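PDB 3E6S: ferritin from Pseudo-nitzschia multiseries, which probably oxidises ferrous iron with dioxygen at its ferroxidase centres and stores the ferric product as mineral inside a hollow shell of 24 subunits. Local coordinates for the interface of chains A and B and the interface of chains A and C. Sequence-based numbering; all coordinates share one arbitrary frame. Chains: chain A/B/C, Ferritin.

Contact 1: the interface of chains A and B. Residues chain A 153-154, 157-158; chain B 145, 151, 155, 158-159.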
loop_
_atom_site.group_PDB
_atom_site.type_symbol
_atom_site.label_atom_id
_atom_site.label_comp_id
_atom_site.label_asym_id
_atom_site.label_seq_id
_atom_site.Cartn_x
_atom_site.Cartn_y
_atom_site.Cartn_z
ATOM N N ARG A 153 -25.316 39.569 18.800
ATOM C CA ARG A 153 -25.154 39.320 17.398
ATOM C C ARG A 153 -23.827 38.655 17.230
ATOM O O ARG A 153 -23.687 37.625 16.556
ATOM C CB ARG A 153 -25.214 40.675 16.646
ATOM C CG ARG A 153 -25.567 40.596 15.223
ATOM C CD ARG A 153 -26.945 40.067 14.918
ATOM N NE ARG A 153 -28.011 41.044 15.040
ATOM C CZ ARG A 153 -29.207 40.903 14.478
ATOM N NH1 ARG A 153 -29.486 39.850 13.728
ATOM N NH2 ARG A 153 -30.138 41.809 14.693
ATOM N N SER A 154 -22.862 39.198 17.956
ATOM C CA SER A 154 -21.493 38.832 17.772
ATOM C C SER A 154 -21.327 37.361 18.088
ATOM O O SER A 154 -20.453 36.733 17.526
ATOM C CB SER A 154 -20.533 39.781 18.545
ATOM O OG SER A 154 -20.162 39.250 19.801
ATOM N N VAL A 157 -23.015 34.707 15.419
ATOM C CA VAL A 157 -22.055 34.591 14.317
ATOM C C VAL A 157 -20.945 33.578 14.623
ATOM O O VAL A 157 -20.696 32.673 13.823
ATOM C CB VAL A 157 -21.480 36.002 13.885
ATOM C CG1 VAL A 157 -20.556 35.872 12.701
ATOM C CG2 VAL A 157 -22.608 36.955 13.511
ATOM N N VAL A 158 -20.292 33.712 15.776
ATOM C CA VAL A 158 -19.237 32.761 16.159
ATOM C C VAL A 158 -19.846 31.415 16.590
ATOM O O VAL A 158 -19.733 30.417 15.862
ATOM C CB VAL A 158 -18.244 33.327 17.228
ATOM C CG1 VAL A 158 -16.942 32.501 17.250
ATOM C CG2 VAL A 158 -17.902 34.784 16.953
ATOM N N GLU B 145 -23.961 45.429 15.462
ATOM C CA GLU B 145 -22.649 45.364 16.119
ATOM C C GLU B 145 -21.990 46.729 16.263
ATOM O O GLU B 145 -21.250 46.979 17.228
ATOM C CB GLU B 145 -21.721 44.384 15.372
ATOM C CG GLU B 145 -22.264 42.950 15.358
ATOM C CD GLU B 145 -21.770 42.090 14.185
ATOM O OE1 GLU B 145 -21.003 42.594 13.321
ATOM O OE2 GLU B 145 -22.164 40.903 14.134
ATOM N N LEU B 151 -16.808 47.024 18.690
ATOM C CA LEU B 151 -17.348 45.673 18.589
ATOM C C LEU B 151 -17.353 45.184 17.146
ATOM O O LEU B 151 -17.054 44.024 16.863
ATOM C CB LEU B 151 -18.751 45.628 19.187
ATOM C CG LEU B 151 -19.421 44.263 19.076
ATOM C CD1 LEU B 151 -18.593 43.238 19.852
ATOM C CD2 LEU B 151 -20.801 44.383 19.644
ATOM N N LEU B 155 -15.438 41.651 15.106
ATOM C CA LEU B 155 -16.066 40.656 14.243
ATOM C C LEU B 155 -15.653 40.647 12.756
ATOM O O LEU B 155 -15.891 39.646 12.049
ATOM C CB LEU B 155 -17.582 40.718 14.378
ATOM C CG LEU B 155 -18.235 40.267 15.695
ATOM C CD1 LEU B 155 -18.297 38.740 15.849
ATOM C CD2 LEU B 155 -17.536 40.930 16.899
ATOM N N VAL B 158 -12.635 38.094 13.306
ATOM C CA VAL B 158 -13.019 36.704 13.533
ATOM C C VAL B 158 -13.744 36.130 12.304
ATOM O O VAL B 158 -13.291 35.158 11.690
ATOM C CB VAL B 158 -13.887 36.570 14.829
ATOM C CG1 VAL B 158 -14.421 35.152 15.005
ATOM C CG2 VAL B 158 -13.071 36.985 16.060
ATOM N N SER B 159 -14.865 36.738 11.944
ATOM C CA SER B 159 -15.666 36.287 10.816
ATOM C C SER B 159 -15.237 37.109 9.602
ATOM O O SER B 159 -14.834 38.259 9.747
ATOM C CB SER B 159 -17.138 36.493 11.151
ATOM O OG SER B 159 -17.322 36.402 12.565
#
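A:Ser154, A:Val157 and A:Val158 lie against B:Leu155, B:Val158 and B:Ser159 where the short C-terminal helices of two ferritin subunits, and the residues just after them, meet: helix 151-157 of chain A against helix 151-158 of chain B. The chain is the ferritin-like part of a longer protein. In the ferritin family this fifth helix follows the four-helix bundle and lines the four-fold axis of the shell; a contact between two copies, not an exact two-fold, fits that place.

Most of the patch is apolar. The forked end of B:Leu155 closes on the small side chain of A:Ser154, with CD2 3.6 Å from A:Ser154 CB, while its other methyl, CD1, reaches to 3.4 Å from A:Ser154 O, the backbone carbonyl. Next to it the two copies of Val158 cross at about a right angle, A:Val158 CG2 touching B:Val158 CG1 at 4.0 Å. B:Val158 CG1 stands anti to its backbone N (chi1 174°), which turns that methyl towards chain A.

Polar residues join at the rim, meeting carbons of the other chain with an oxygen. B:Ser159 OG lies 3.3 Å from A:Val157 CG1. From helix 115-145, B:Glu145 crosses the aliphatic root of A:Arg153 at about a right angle, its OE2 3.6 Å from A:Arg153 CG. The bent arginine chain carries its guanidinium away, its plane 71° from the carboxylate's; with A:Arg153 NE 5.9 Å from B:Glu145 OE2, any attraction probably acts at longer range.

Contact 2: the interface of chains A and C. Residues chain A 59, 61-63; chain C 129-130, 133.
A:Lys62, at the C-terminal end of helix 36-62, lays its side chain across helix 115-145 of chain C, between C:Val129 and C:Asp133 and on to C:Asn130. Its CB rests on a methyl of C:Val129, CG1, at 3.8 Å and also nears C:Asp133 CB. Torsion chi1 of -70° puts CG anti to the carbonyl carbon, and from there CG packs over one face of the C:Asp133 carboxylate, 3.7 Å from OD2; the two side chains cross at about a right angle. A:Lys62 CD lies 3.4 Å from C:Asn130 OD1, and CE follows beside the same oxygen, the bend at chi3 (-74°) turning the chain to it. At the tip, the terminal amine NZ donates a hydrogen bond of 2.7 Å to C:Asn130 OD1, approaching from above the carbonyl plane, 38° out of it. A:Lys62 NZ, likely charged, thus addresses the amide oxygen and not C:Asp133 OD2, 6.2 Å away, though a longer-range attraction is possible.

C:Val129 fills the other flank. Its CG2 meets A:Arg63 CG at 3.6 Å, and the ring of A:Phe59 turns its CE1 corner to both valine methyls.

Water ties the helix end to the neighbour. Water 1 bridges A:Lys62 O and C:Val129 O, and water 2 lies 2.8 Å from C:Asp133 OD1 while also reaching A:Asn61 O and A:Lys62 O. C:Asp133 is also a metal-binding residue of this protein. In the ferritin shell, the contact docks the end of one subunit's helix against the flank of a neighbour's bundle, joining apolar packing to direct and water-mediated polar links.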
loop_
_atom_site.group_PDB
_atom_site.type_symbol
_atom_site.label_atom_id
_atom_site.label_comp_id
_atom_site.label_asym_id
_atom_site.label_seq_id
_atom_site.Cartn_x
_atom_site.Cartn_y
_atom_site.Cartn_z
ATOM N N PHE A 59 -42.799 2.324 18.182
ATOM C CA PHE A 59 -43.041 1.482 19.385
ATOM C C PHE A 59 -44.531 1.136 19.506
ATOM O O PHE A 59 -44.884 -0.014 19.736
ATOM C CB PHE A 59 -42.552 2.172 20.660
ATOM C CG PHE A 59 -42.787 1.353 21.935
ATOM C CD1 PHE A 59 -41.828 0.419 22.354
ATOM C CD2 PHE A 59 -43.971 1.475 22.659
ATOM C CE1 PHE A 59 -42.018 -0.339 23.524
ATOM C CE2 PHE A 59 -44.173 0.702 23.823
ATOM C CZ PHE A 59 -43.190 -0.214 24.221
ATOM N N ASN A 61 -46.905 0.904 17.226
ATOM C CA ASN A 61 -47.319 -0.042 16.201
ATOM C C ASN A 61 -46.895 -1.449 16.647
ATOM O O ASN A 61 -47.672 -2.403 16.555
ATOM C CB ASN A 61 -46.652 0.281 14.847
ATOM C CG ASN A 61 -47.244 1.522 14.172
ATOM O OD1 ASN A 61 -48.309 1.996 14.559
ATOM N ND2 ASN A 61 -46.514 2.079 13.183
ATOM N N LYS A 62 -45.662 -1.571 17.151
ATOM C CA LYS A 62 -45.159 -2.879 17.568
ATOM C C LYS A 62 -45.931 -3.440 18.757
ATOM O O LYS A 62 -46.237 -4.635 18.798
ATOM C CB LYS A 62 -43.669 -2.777 17.899
ATOM C CG LYS A 62 -42.868 -2.557 16.634
ATOM C CD LYS A 62 -41.419 -2.813 16.839
ATOM C CE LYS A 62 -40.760 -1.727 17.616
ATOM N NZ LYS A 62 -39.265 -1.752 17.321
ATOM N N ARG A 63 -46.247 -2.575 19.723
ATOM C CA ARG A 63 -46.909 -2.999 20.948
ATOM C C ARG A 63 -48.447 -2.961 20.834
ATOM O O ARG A 63 -49.123 -3.026 21.825
ATOM C CB ARG A 63 -46.420 -2.149 22.147
ATOM C CG ARG A 63 -45.889 -2.969 23.336
ATOM C CD ARG A 63 -46.978 -3.793 24.042
ATOM N NE ARG A 63 -47.911 -2.875 24.670
ATOM C CZ ARG A 63 -47.681 -2.261 25.827
ATOM N NH1 ARG A 63 -46.558 -2.524 26.516
ATOM N NH2 ARG A 63 -48.578 -1.407 26.299
ATOM N N VAL C 129 -41.382 -7.040 23.049
ATOM C CA VAL C 129 -42.168 -6.147 22.168
ATOM C C VAL C 129 -41.822 -6.392 20.694
ATOM O O VAL C 129 -42.722 -6.646 19.864
ATOM C CB VAL C 129 -41.993 -4.644 22.535
ATOM C CG1 VAL C 129 -42.588 -3.725 21.436
ATOM C CG2 VAL C 129 -42.658 -4.377 23.874
ATOM N N ASN C 130 -40.533 -6.327 20.376
ATOM C CA ASN C 130 -40.078 -6.530 19.010
ATOM C C ASN C 130 -40.451 -7.940 18.489
ATOM O O ASN C 130 -40.982 -8.078 17.377
ATOM C CB ASN C 130 -38.573 -6.290 18.901
ATOM C CG ASN C 130 -38.205 -4.828 19.042
ATOM O OD1 ASN C 130 -39.060 -3.947 18.945
ATOM N ND2 ASN C 130 -36.933 -4.560 19.295
ATOM N N ASP C 133 -44.251 -8.616 17.873
ATOM C CA ASP C 133 -44.635 -7.903 16.629
ATOM C C ASP C 133 -44.177 -8.686 15.393
ATOM O O ASP C 133 -44.941 -8.844 14.423
ATOM C CB ASP C 133 -44.008 -6.500 16.592
ATOM C CG ASP C 133 -44.238 -5.784 15.262
ATOM O OD1 ASP C 133 -45.383 -5.436 14.977
ATOM O OD2 ASP C 133 -43.275 -5.584 14.518
HETATM O O HOH W 1 -45.379 -6.558 20.588
HETATM O O HOH W 2 -47.800 -5.482 16.411
#

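Contact 1 and contact 2 lie about 49 Å apart, measured between the centres of their C-alpha atoms, towards opposite ends of the long bundle of chain A. Helix 115-145 takes part in both: in contact 1 its last residue comes from chain B, and in contact 2 its middle stretch comes from chain C. Chain A offers different elements, its C-terminal short helix and the residue after it to B, the end of helix 36-62 and the residue after it to C. Because every copy repeats these surfaces, each subunit can hold different neighbours at its two ends, which suits a closed shell of 24.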